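Local coordinates for serine racemase (Enterococcus faecalis, PDB 4ECL), which is the cytoplasmic part of VanTG, a member of the alanine racemase family that joins an alpha/beta barrel to a C-terminal beta-rich domain, at residues A[120-125]-A[150-155]; A[174-179]-A[208-213]; A[197-202]-A[214-219]; A[228-233]-A[354-359]. All coordinates share one frame; numbering follows the deposited sequence.

Contact 1 of 4, residues A[120-125]-A[150-155]; sequences IKAHIK and KHIKVA
A122 and I152 meet methyl to methyl, CB of A122 lying 3.6 Å from CG2 of I152. The I152 branch reaches it because CG2 stands anti to the backbone N, while CG1 lies beside that N (chi1 -51°). I120 adds its own CB, 4.2 Å from CD1 of I152. Further along the same apolar face, CG2 of I124 meets CG1 of V154 at 3.9 Å as the two branched side chains cross obliquely. Alanine suits its place between bulkier neighbours, and the beta-branched residues fit extended backbone. L113 of helix 107-114 covers I120 and I152, and helix 92-97 also packs on I120. The opposite face carries the solvent-exposed K121 and K153. CD2 of H123 lies beside the A155 backbone, 3.9 Å from A155 C, and ND1 of H123 is probably hydrogen-bonded to NE2 of H200. Beneath the side chains the backbones run in parallel register, I120 beside I152 and A122 beside V154. I120 N bonds to H151 O and K153 N to I120 O; then A122 N reaches K153 O at 2.9 Å, and A155 N reaches A122 O at 2.7 Å. Strands 120-127 and 152-158, linked through helix 140-146, form a beta-alpha-beta crossover between adjacent staves of the alpha/beta (TIM) barrel.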
# COMPACT_ATOMS: atom_id res chain seq x y z
N ILE A 120 -21.01 26.31 5.23
CA ILE A 120 -20.11 25.22 5.56
C ILE A 120 -19.68 25.29 7.02
O ILE A 120 -19.35 26.37 7.52
CB ILE A 120 -18.85 25.31 4.69
CG1 ILE A 120 -19.19 25.05 3.23
CG2 ILE A 120 -17.78 24.34 5.17
CD1 ILE A 120 -17.98 24.95 2.36
N LYS A 121 -19.70 24.16 7.72
CA LYS A 121 -19.18 24.11 9.09
C LYS A 121 -17.67 23.91 9.06
O LYS A 121 -17.15 23.19 8.22
CB LYS A 121 -19.84 22.99 9.88
CG LYS A 121 -21.14 23.36 10.57
CD LYS A 121 -21.36 22.46 11.79
CE LYS A 121 -22.68 22.77 12.50
NZ LYS A 121 -23.85 22.45 11.64
N ALA A 122 -16.95 24.52 10.00
CA ALA A 122 -15.50 24.44 9.95
C ALA A 122 -14.83 24.40 11.31
O ALA A 122 -15.41 24.80 12.31
CB ALA A 122 -14.95 25.63 9.15
N HIS A 123 -13.60 23.90 11.33
CA HIS A 123 -12.73 24.07 12.49
C HIS A 123 -11.49 24.78 11.98
O HIS A 123 -10.91 24.36 10.97
CB HIS A 123 -12.31 22.74 13.10
CG HIS A 123 -13.39 22.05 13.86
ND1 HIS A 123 -13.12 21.12 14.85
CD2 HIS A 123 -14.74 22.13 13.78
CE1 HIS A 123 -14.26 20.66 15.34
NE2 HIS A 123 -15.25 21.26 14.71
N ILE A 124 -11.07 25.84 12.67
CA ILE A 124 -9.86 26.53 12.25
C ILE A 124 -8.65 25.84 12.86
O ILE A 124 -8.67 25.47 14.03
CB ILE A 124 -9.89 28.05 12.58
CG1 ILE A 124 -8.57 28.71 12.19
CG2 ILE A 124 -10.18 28.27 14.05
CD1 ILE A 124 -8.64 30.27 12.15
N LYS A 125 -7.61 25.65 12.06
CA LYS A 125 -6.41 25.02 12.55
C LYS A 125 -5.37 26.07 12.88
O LYS A 125 -5.18 27.02 12.13
CB LYS A 125 -5.85 24.01 11.53
CG LYS A 125 -4.63 23.24 12.05
CD LYS A 125 -4.37 21.94 11.31
CE LYS A 125 -3.32 21.11 12.06
NZ LYS A 125 -3.12 19.74 11.50
N LYS A 150 -18.97 35.09 6.26
CA LYS A 150 -20.42 34.95 6.10
C LYS A 150 -20.93 33.51 5.94
O LYS A 150 -21.98 33.15 6.48
CB LYS A 150 -20.88 35.81 4.92
CG LYS A 150 -22.27 35.53 4.39
CD LYS A 150 -22.52 36.43 3.18
CE LYS A 150 -23.89 36.20 2.56
NZ LYS A 150 -24.08 37.07 1.36
N HIS A 151 -20.19 32.68 5.22
CA HIS A 151 -20.67 31.33 4.92
C HIS A 151 -19.96 30.24 5.70
O HIS A 151 -20.33 29.07 5.61
CB HIS A 151 -20.57 31.06 3.42
CG HIS A 151 -21.47 31.92 2.59
ND1 HIS A 151 -22.83 31.72 2.52
CD2 HIS A 151 -21.21 32.98 1.80
CE1 HIS A 151 -23.37 32.62 1.72
NE2 HIS A 151 -22.40 33.40 1.27
N ILE A 152 -18.94 30.63 6.47
CA ILE A 152 -18.18 29.67 7.27
C ILE A 152 -18.57 29.78 8.73
O ILE A 152 -18.36 30.82 9.35
CB ILE A 152 -16.67 29.93 7.17
CG1 ILE A 152 -16.22 30.04 5.71
CG2 ILE A 152 -15.89 28.85 7.91
CD1 ILE A 152 -16.74 28.97 4.81
N LYS A 153 -19.13 28.71 9.30
CA LYS A 153 -19.43 28.69 10.73
C LYS A 153 -18.33 27.97 11.49
O LYS A 153 -18.22 26.74 11.42
CB LYS A 153 -20.78 28.03 10.99
CG LYS A 153 -21.22 28.11 12.45
CD LYS A 153 -21.56 29.55 12.84
CE LYS A 153 -21.34 29.82 14.32
NZ LYS A 153 -19.89 29.74 14.69
N VAL A 154 -17.52 28.71 12.24
CA VAL A 154 -16.40 28.08 12.92
C VAL A 154 -16.88 27.41 14.21
O VAL A 154 -17.32 28.07 15.15
CB VAL A 154 -15.27 29.09 13.18
CG1 VAL A 154 -14.06 28.40 13.78
CG2 VAL A 154 -14.88 29.75 11.89
N ALA A 155 -16.82 26.08 14.22
CA ALA A 155 -17.38 25.28 15.31
C ALA A 155 -16.27 24.71 16.20
O ALA A 155 -16.54 24.10 17.23
CB ALA A 155 -18.26 24.16 14.75

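Contact 2 of 4, residues A[174-179]-A[208-213]; sequences FTNKQI and LNYPEL
T175 and I179, a helical turn apart on helix 169-191, face Y210 and L213, the first and last residues of a type I beta turn closed by L213 N to Y210 O, and the paired CA atoms lie 9.4 Å (T175 to Y210) and 9.2 Å (I179 to L213) apart. Side chains therefore bridge the gap. The phenol of Y210 spans much of it; its CG stands anti to the carbonyl carbon (chi1 -65°), and T175 sets its methyl on one ring face. CG2 of T175 stands 4.0 Å from the ring centroid of Y210, 26° off the normal, a CH-pi contact shifted toward the rim. Threonine suits the place because its methyl packs on the ring face while its hydroxyl shares a water with the phenol OH. CB of T175 lies 3.6 Å from Y210 OH, and its OG1 receives a hydrogen bond from the water, which in turn accepts one from Y210 OH at 2.7 Å, in the plane of the ring. OG1 is also bonded to D171 O, one turn back in the helix.

In the alpha/beta barrel, this ties an outer helix to the turn that carries the chain from helix 204-209 toward strand 217-220. The exposed N176 brings OD1 to 3.9 Å from Y210 CE2, its amide nearly perpendicular to the ring (86°). I179 and L213 reach toward each other tip to tip, CG2 of I179 being 3.8 Å from CD2 of L213. I179 also extends CD1 to within 4.3 Å of Y210 CD2, so aliphatic branches fill in beside the ring. L213 rests in addition on Q202, while F174, elsewhere on the helix, stacks on Y265 of the second subunit.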
# COMPACT_ATOMS: atom_id res chain seq x y z
N PHE A 174 9.21 21.60 23.95
CA PHE A 174 8.57 22.03 22.72
C PHE A 174 7.06 21.83 22.81
O PHE A 174 6.29 22.66 22.35
CB PHE A 174 9.13 21.27 21.52
CG PHE A 174 8.74 21.86 20.19
CD1 PHE A 174 9.51 22.85 19.61
CD2 PHE A 174 7.61 21.43 19.52
CE1 PHE A 174 9.16 23.39 18.38
CE2 PHE A 174 7.25 21.96 18.29
CZ PHE A 174 8.03 22.95 17.73
N THR A 175 6.65 20.73 23.42
CA THR A 175 5.23 20.44 23.55
C THR A 175 4.56 21.46 24.47
O THR A 175 3.45 21.92 24.22
CB THR A 175 5.02 19.03 24.10
OG1 THR A 175 5.84 18.11 23.38
CG2 THR A 175 3.57 18.62 23.96
N ASN A 176 5.26 21.82 25.54
CA ASN A 176 4.71 22.79 26.46
C ASN A 176 4.62 24.18 25.83
O ASN A 176 3.68 24.94 26.11
CB ASN A 176 5.51 22.81 27.76
CG ASN A 176 5.16 21.66 28.67
OD1 ASN A 176 4.03 21.19 28.67
ND2 ASN A 176 6.14 21.19 29.44
N LYS A 177 5.56 24.52 24.97
CA LYS A 177 5.46 25.83 24.33
C LYS A 177 4.39 25.80 23.24
O LYS A 177 3.76 26.81 22.97
CB LYS A 177 6.81 26.36 23.84
CG LYS A 177 7.50 25.52 22.78
CD LYS A 177 8.86 26.12 22.38
CE LYS A 177 10.03 25.42 23.10
NZ LYS A 177 11.33 25.58 22.37
N GLN A 178 4.16 24.63 22.63
CA GLN A 178 3.07 24.52 21.65
C GLN A 178 1.74 24.78 22.33
O GLN A 178 0.89 25.50 21.81
CB GLN A 178 3.04 23.14 20.99
CG GLN A 178 4.10 22.93 19.94
CD GLN A 178 3.76 21.79 19.00
OE1 GLN A 178 4.36 20.72 19.07
NE2 GLN A 178 2.79 22.01 18.12
N ILE A 179 1.57 24.18 23.50
CA ILE A 179 0.36 24.35 24.28
C ILE A 179 0.20 25.80 24.76
O ILE A 179 -0.88 26.39 24.65
CB ILE A 179 0.36 23.37 25.46
CG1 ILE A 179 0.38 21.93 24.91
CG2 ILE A 179 -0.82 23.63 26.39
CD1 ILE A 179 0.77 20.90 25.93
N LEU A 208 -2.38 10.25 26.43
CA LEU A 208 -1.54 9.38 27.26
C LEU A 208 -0.47 10.12 28.05
O LEU A 208 -0.15 9.74 29.18
CB LEU A 208 -0.85 8.30 26.41
CG LEU A 208 -1.74 7.30 25.68
CD1 LEU A 208 -0.87 6.34 24.86
CD2 LEU A 208 -2.61 6.54 26.67
N ASN A 209 0.11 11.16 27.45
CA ASN A 209 1.23 11.87 28.06
C ASN A 209 0.90 13.28 28.59
O ASN A 209 1.67 13.84 29.38
CB ASN A 209 2.41 11.90 27.09
CG ASN A 209 3.21 10.61 27.10
OD1 ASN A 209 3.35 9.98 28.14
ND2 ASN A 209 3.73 10.20 25.94
N TYR A 210 -0.22 13.84 28.15
CA TYR A 210 -0.67 15.14 28.64
C TYR A 210 -2.15 15.07 29.06
O TYR A 210 -2.99 15.85 28.59
CB TYR A 210 -0.40 16.24 27.57
CG TYR A 210 1.09 16.41 27.36
CD1 TYR A 210 1.79 15.58 26.49
CD2 TYR A 210 1.81 17.36 28.07
CE1 TYR A 210 3.15 15.70 26.33
CE2 TYR A 210 3.18 17.50 27.90
CZ TYR A 210 3.85 16.66 27.03
OH TYR A 210 5.21 16.77 26.86
N PRO A 211 -2.46 14.15 29.98
CA PRO A 211 -3.87 13.89 30.29
C PRO A 211 -4.50 15.06 31.03
O PRO A 211 -5.72 15.20 31.05
CB PRO A 211 -3.80 12.68 31.22
CG PRO A 211 -2.49 12.83 31.91
CD PRO A 211 -1.55 13.46 30.91
N GLU A 212 -3.66 15.89 31.64
CA GLU A 212 -4.13 17.04 32.39
C GLU A 212 -4.79 18.11 31.52
O GLU A 212 -5.52 18.95 32.03
CB GLU A 212 -3.00 17.63 33.23
CG GLU A 212 -2.06 18.55 32.46
CD GLU A 212 -1.03 17.83 31.60
OE1 GLU A 212 -0.66 16.67 31.91
OE2 GLU A 212 -0.58 18.45 30.60
N LEU A 213 -4.54 18.09 30.21
CA LEU A 213 -5.20 19.05 29.32
C LEU A 213 -6.72 18.88 29.36
O LEU A 213 -7.22 17.77 29.53
CB LEU A 213 -4.70 18.92 27.88
CG LEU A 213 -3.28 19.41 27.59
CD1 LEU A 213 -2.82 18.94 26.20
CD2 LEU A 213 -3.17 20.95 27.73
O HOH W 1 6.58 15.55 24.87

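Contact 3 of 4, residues A[197-202]-A[214-219]; sequences PKVHIQ and ECDYIR
H200 receives the edge of Y217 toward its imidazole face in an offset edge-to-face pair, the planes at 88° and the centroids 5.4 Å apart. The guanidinium of R219 has Q202 O over the centre of one face. At its edge NH1 gives a hydrogen bond of 2.8 Å to H200 ND1, in the guanidinium plane but 23° out of the imidazole plane, and NH2 reaches I201 O only weakly. A chi1 of 49° puts CG of H200 between the backbone N and the carbonyl carbon; chi2 then turns ND1 to R219. Arginine suits this place, its several N-H groups serving carbonyls and a ring nitrogen at once; T159 O is another partner of NH2.

D216 and V199 grip each other twice: V199 N gives to D216 OD2 on its anti side at 2.7 Å, and D216 N gives to V199 O at 2.7 Å. SG of C215 packs 3.6 Å from CD1 of I201, a small, polarisable group that can sit against both a methyl and the Q202 amide oxygen. Q202 OE1, also buried, accepts from two waters, which lead on to Y217 O and C215 N.

F158 of strand 152-158 stacks on H200, and F182 and Y183 of helix 169-191 pack over V199, I201 and C215. The contact joins the last two strands of the barrel, and strand 217-220 in turn meets the first, 32-36.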
# COMPACT_ATOMS: atom_id res chain seq x y z
N PRO A 197 -15.00 28.52 20.46
CA PRO A 197 -15.71 27.28 20.13
C PRO A 197 -15.06 26.04 20.77
O PRO A 197 -14.24 26.18 21.68
CB PRO A 197 -15.59 27.22 18.61
CG PRO A 197 -14.31 27.92 18.31
CD PRO A 197 -14.23 29.05 19.32
N LYS A 198 -15.42 24.84 20.29
CA LYS A 198 -14.82 23.62 20.80
C LYS A 198 -13.32 23.56 20.53
O LYS A 198 -12.85 23.98 19.47
CB LYS A 198 -15.52 22.39 20.22
CG LYS A 198 -17.02 22.37 20.49
CD LYS A 198 -17.64 21.03 20.12
CE LYS A 198 -19.06 20.93 20.65
NZ LYS A 198 -19.55 19.52 20.60
N VAL A 199 -12.57 23.05 21.49
CA VAL A 199 -11.12 22.99 21.40
C VAL A 199 -10.61 21.56 21.34
O VAL A 199 -11.09 20.68 22.07
CB VAL A 199 -10.48 23.69 22.62
CG1 VAL A 199 -8.98 23.47 22.65
CG2 VAL A 199 -10.82 25.20 22.62
N HIS A 200 -9.62 21.30 20.49
CA HIS A 200 -8.88 20.05 20.58
C HIS A 200 -7.40 20.21 20.22
O HIS A 200 -7.05 20.94 19.32
CB HIS A 200 -9.57 18.91 19.82
CG HIS A 200 -9.98 19.24 18.41
ND1 HIS A 200 -9.34 18.72 17.30
CD2 HIS A 200 -11.00 19.99 17.93
CE1 HIS A 200 -9.93 19.16 16.20
NE2 HIS A 200 -10.93 19.94 16.56
N ILE A 201 -6.56 19.52 20.97
CA ILE A 201 -5.11 19.69 20.92
C ILE A 201 -4.47 18.31 20.85
O ILE A 201 -3.40 18.12 20.26
CB ILE A 201 -4.64 20.41 22.21
CG1 ILE A 201 -5.12 21.86 22.23
CG2 ILE A 201 -3.12 20.39 22.38
CD1 ILE A 201 -5.14 22.45 23.63
N GLN A 202 -5.14 17.32 21.45
CA GLN A 202 -4.53 16.00 21.65
C GLN A 202 -4.87 14.95 20.60
O GLN A 202 -6.02 14.79 20.17
CB GLN A 202 -4.91 15.44 23.02
CG GLN A 202 -4.52 16.31 24.19
CD GLN A 202 -5.53 16.21 25.30
OE1 GLN A 202 -6.65 16.70 25.17
NE2 GLN A 202 -5.15 15.53 26.38
N GLU A 214 -7.45 19.98 29.21
CA GLU A 214 -8.91 19.96 29.22
C GLU A 214 -9.50 20.52 27.92
O GLU A 214 -9.63 21.74 27.76
CB GLU A 214 -9.45 20.75 30.41
CG GLU A 214 -9.11 20.16 31.78
CD GLU A 214 -9.93 18.92 32.13
OE1 GLU A 214 -10.98 18.68 31.50
OE2 GLU A 214 -9.54 18.20 33.07
N CYS A 215 -9.86 19.63 27.00
CA CYS A 215 -10.39 20.02 25.70
C CYS A 215 -11.76 19.41 25.43
O CYS A 215 -12.27 18.65 26.25
CB CYS A 215 -9.41 19.63 24.58
SG CYS A 215 -7.71 20.22 24.87
N ASP A 216 -12.35 19.74 24.29
CA ASP A 216 -13.69 19.24 23.97
C ASP A 216 -13.65 17.96 23.13
O ASP A 216 -14.63 17.22 23.07
CB ASP A 216 -14.48 20.32 23.25
CG ASP A 216 -14.60 21.58 24.09
OD1 ASP A 216 -15.46 21.60 24.99
OD2 ASP A 216 -13.80 22.51 23.86
N TYR A 217 -12.52 17.73 22.46
CA TYR A 217 -12.29 16.48 21.75
C TYR A 217 -10.88 15.98 21.99
O TYR A 217 -9.95 16.77 22.20
CB TYR A 217 -12.41 16.65 20.24
CG TYR A 217 -13.73 17.10 19.69
CD1 TYR A 217 -14.78 16.21 19.51
CD2 TYR A 217 -13.91 18.41 19.30
CE1 TYR A 217 -15.99 16.63 18.99
CE2 TYR A 217 -15.10 18.84 18.77
CZ TYR A 217 -16.14 17.95 18.62
OH TYR A 217 -17.32 18.41 18.08
N ILE A 218 -10.74 14.67 21.91
CA ILE A 218 -9.45 14.06 21.71
C ILE A 218 -9.54 13.20 20.45
O ILE A 218 -10.44 12.36 20.32
CB ILE A 218 -9.02 13.22 22.93
CG1 ILE A 218 -8.88 14.16 24.14
CG2 ILE A 218 -7.71 12.50 22.65
CD1 ILE A 218 -8.48 13.47 25.42
N ARG A 219 -8.63 13.45 19.52
CA ARG A 219 -8.57 12.75 18.23
C ARG A 219 -7.75 11.48 18.41
O ARG A 219 -6.53 11.52 18.41
CB ARG A 219 -7.88 13.63 17.17
CG ARG A 219 -8.52 14.99 16.91
CD ARG A 219 -7.70 15.86 15.95
NE ARG A 219 -6.31 16.02 16.40
CZ ARG A 219 -5.85 17.06 17.10
NH1 ARG A 219 -6.67 18.05 17.45
NH2 ARG A 219 -4.57 17.13 17.45
O HOH W 2 -17.40 17.81 22.21
O HOH W 3 -7.48 17.54 22.82
O HOH W 4 -8.70 16.83 26.78

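Contact 4 of 4, residues A[228-233]-A[354-359]; sequences LSSTND and ESITNE
S229 and N358 meet through similar first torsions: OG of S229 (chi1 -64°) and CG of N358 (chi1 -57°) each stand anti to the carbonyl carbon, beside the backbone N. N358 ND2 then gives a hydrogen bond of 2.7 Å to S229 OG, which lies close to the amide plane. The serine hydroxyl donates to a water 3.1 Å from OG, and that water donates to N358 OD1, so the carboxamide is held by both of its ends. A serine and an asparagine fit here because each can give and accept.

The backbone adds a second tie. T357 N, at the start of helix 357-362, points almost straight (177°) at S229 O, though at 3.3 Å the bond is weak, and S230 OG reaches the same oxygen weakly. I356 at the N-cap is apolar and packs CB 3.8 Å from S229 O. Loop carbonyl and serine thus meet the N-terminal turn of the helix, joining the loop that follows strand 217-220 to a helix near the C-terminus. OG1 of T357 is buried without a partner. One turn of chain holds itself too, S355 OG bonding to E359 OE1 at 2.7 Å.

Y205 of helix 204-209 packs on S229 and L228, and P347 of helix 346-352 on T357. Helix 346-352 ends just before, with E354 completing a Schellman motif, and Y284 of the second subunit packs on N358 and E359.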
# COMPACT_ATOMS: atom_id res chain seq x y z
N LEU A 228 0.47 0.74 19.98
CA LEU A 228 1.21 1.97 20.17
C LEU A 228 2.35 2.08 19.15
O LEU A 228 3.12 1.13 18.98
CB LEU A 228 1.70 2.13 21.61
CG LEU A 228 0.57 2.39 22.61
CD1 LEU A 228 1.14 2.94 23.91
CD2 LEU A 228 -0.50 3.33 22.05
N SER A 229 2.44 3.24 18.50
CA SER A 229 3.34 3.50 17.36
C SER A 229 4.71 2.82 17.41
O SER A 229 5.31 2.51 16.37
CB SER A 229 3.51 5.02 17.16
OG SER A 229 2.29 5.64 16.80
N SER A 230 5.20 2.60 18.63
CA SER A 230 6.43 1.85 18.86
C SER A 230 6.32 1.03 20.15
O SER A 230 5.25 0.95 20.76
CB SER A 230 7.64 2.78 18.94
OG SER A 230 7.88 3.41 17.70
N THR A 231 7.44 0.44 20.55
CA THR A 231 7.52 -0.36 21.77
C THR A 231 8.90 -0.18 22.40
O THR A 231 9.91 -0.26 21.69
CB THR A 231 7.27 -1.86 21.47
OG1 THR A 231 7.86 -2.22 20.21
CG2 THR A 231 5.78 -2.17 21.43
N ASN A 232 8.97 0.09 23.70
CA ASN A 232 7.80 0.29 24.56
C ASN A 232 7.98 1.56 25.40
O ASN A 232 8.69 1.54 26.41
CB ASN A 232 7.61 -0.90 25.50
CG ASN A 232 7.38 -2.21 24.77
OD1 ASN A 232 6.25 -2.58 24.47
ND2 ASN A 232 8.47 -2.92 24.48
N ASP A 233 7.35 2.65 24.99
CA ASP A 233 7.41 3.88 25.78
C ASP A 233 6.58 3.75 27.06
O ASP A 233 5.49 3.18 27.04
CB ASP A 233 6.91 5.09 24.98
CG ASP A 233 6.77 6.35 25.85
OD1 ASP A 233 7.66 6.60 26.68
OD2 ASP A 233 5.76 7.08 25.69
N GLU A 354 11.56 -1.94 10.17
CA GLU A 354 12.20 -0.63 10.35
C GLU A 354 11.23 0.50 10.03
O GLU A 354 11.56 1.47 9.34
CB GLU A 354 13.48 -0.52 9.52
CG GLU A 354 14.61 -1.36 10.08
CD GLU A 354 15.94 -1.07 9.43
OE1 GLU A 354 15.94 -0.77 8.21
OE2 GLU A 354 16.97 -1.13 10.13
N SER A 355 10.02 0.37 10.56
CA SER A 355 8.94 1.28 10.25
C SER A 355 8.23 1.64 11.55
O SER A 355 8.79 1.51 12.64
CB SER A 355 7.98 0.61 9.26
OG SER A 355 6.79 1.35 9.07
N ILE A 356 7.00 2.12 11.44
CA ILE A 356 6.20 2.39 12.61
C ILE A 356 4.82 1.86 12.35
O ILE A 356 4.41 1.72 11.20
CB ILE A 356 6.07 3.91 12.91
CG1 ILE A 356 5.60 4.65 11.66
CG2 ILE A 356 7.38 4.48 13.43
CD1 ILE A 356 5.00 6.00 11.98
N THR A 357 4.10 1.60 13.42
CA THR A 357 2.78 0.98 13.35
C THR A 357 1.86 1.70 12.39
O THR A 357 1.15 1.06 11.61
CB THR A 357 2.14 0.97 14.74
OG1 THR A 357 2.77 -0.04 15.54
CG2 THR A 357 0.66 0.66 14.63
N ASN A 358 1.89 3.03 12.43
CA ASN A 358 0.99 3.86 11.64
C ASN A 358 1.16 3.52 10.16
O ASN A 358 0.18 3.41 9.42
CB ASN A 358 1.27 5.37 11.87
CG ASN A 358 1.16 5.79 13.34
OD1 ASN A 358 0.47 6.77 13.66
ND2 ASN A 358 1.84 5.06 14.23
N GLU A 359 2.40 3.36 9.74
CA GLU A 359 2.69 3.11 8.33
C GLU A 359 2.38 1.66 7.94
O GLU A 359 1.81 1.40 6.88
CB GLU A 359 4.15 3.45 7.99
CG GLU A 359 4.52 3.11 6.55
CD GLU A 359 6.00 3.23 6.24
OE1 GLU A 359 6.82 3.27 7.18
OE2 GLU A 359 6.34 3.28 5.04
O HOH W 5 0.84 8.31 16.32

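In the fold
Contacts 1 and 3 are buried parts of the barrel wall and share its parallel sheet: strands 152-158 and 198-200 are neighbours, and the H123-H200 pair is the junction between the two contacts. Yet contact 1 is regular backbone pairing with aliphatic packing, whereas contact 3 is richer in side-chain polarity and water. Contact 2, partly buried, lies further out, between helix 169-191 and a turn, and relies on CH-pi and aliphatic contacts; it borders contact 3 through its turn. Contact 4 is the surface contact, joining the loop after the barrel to a C-terminal helix by a few polar bonds. L208 and L228 touch between contacts 2 and 4.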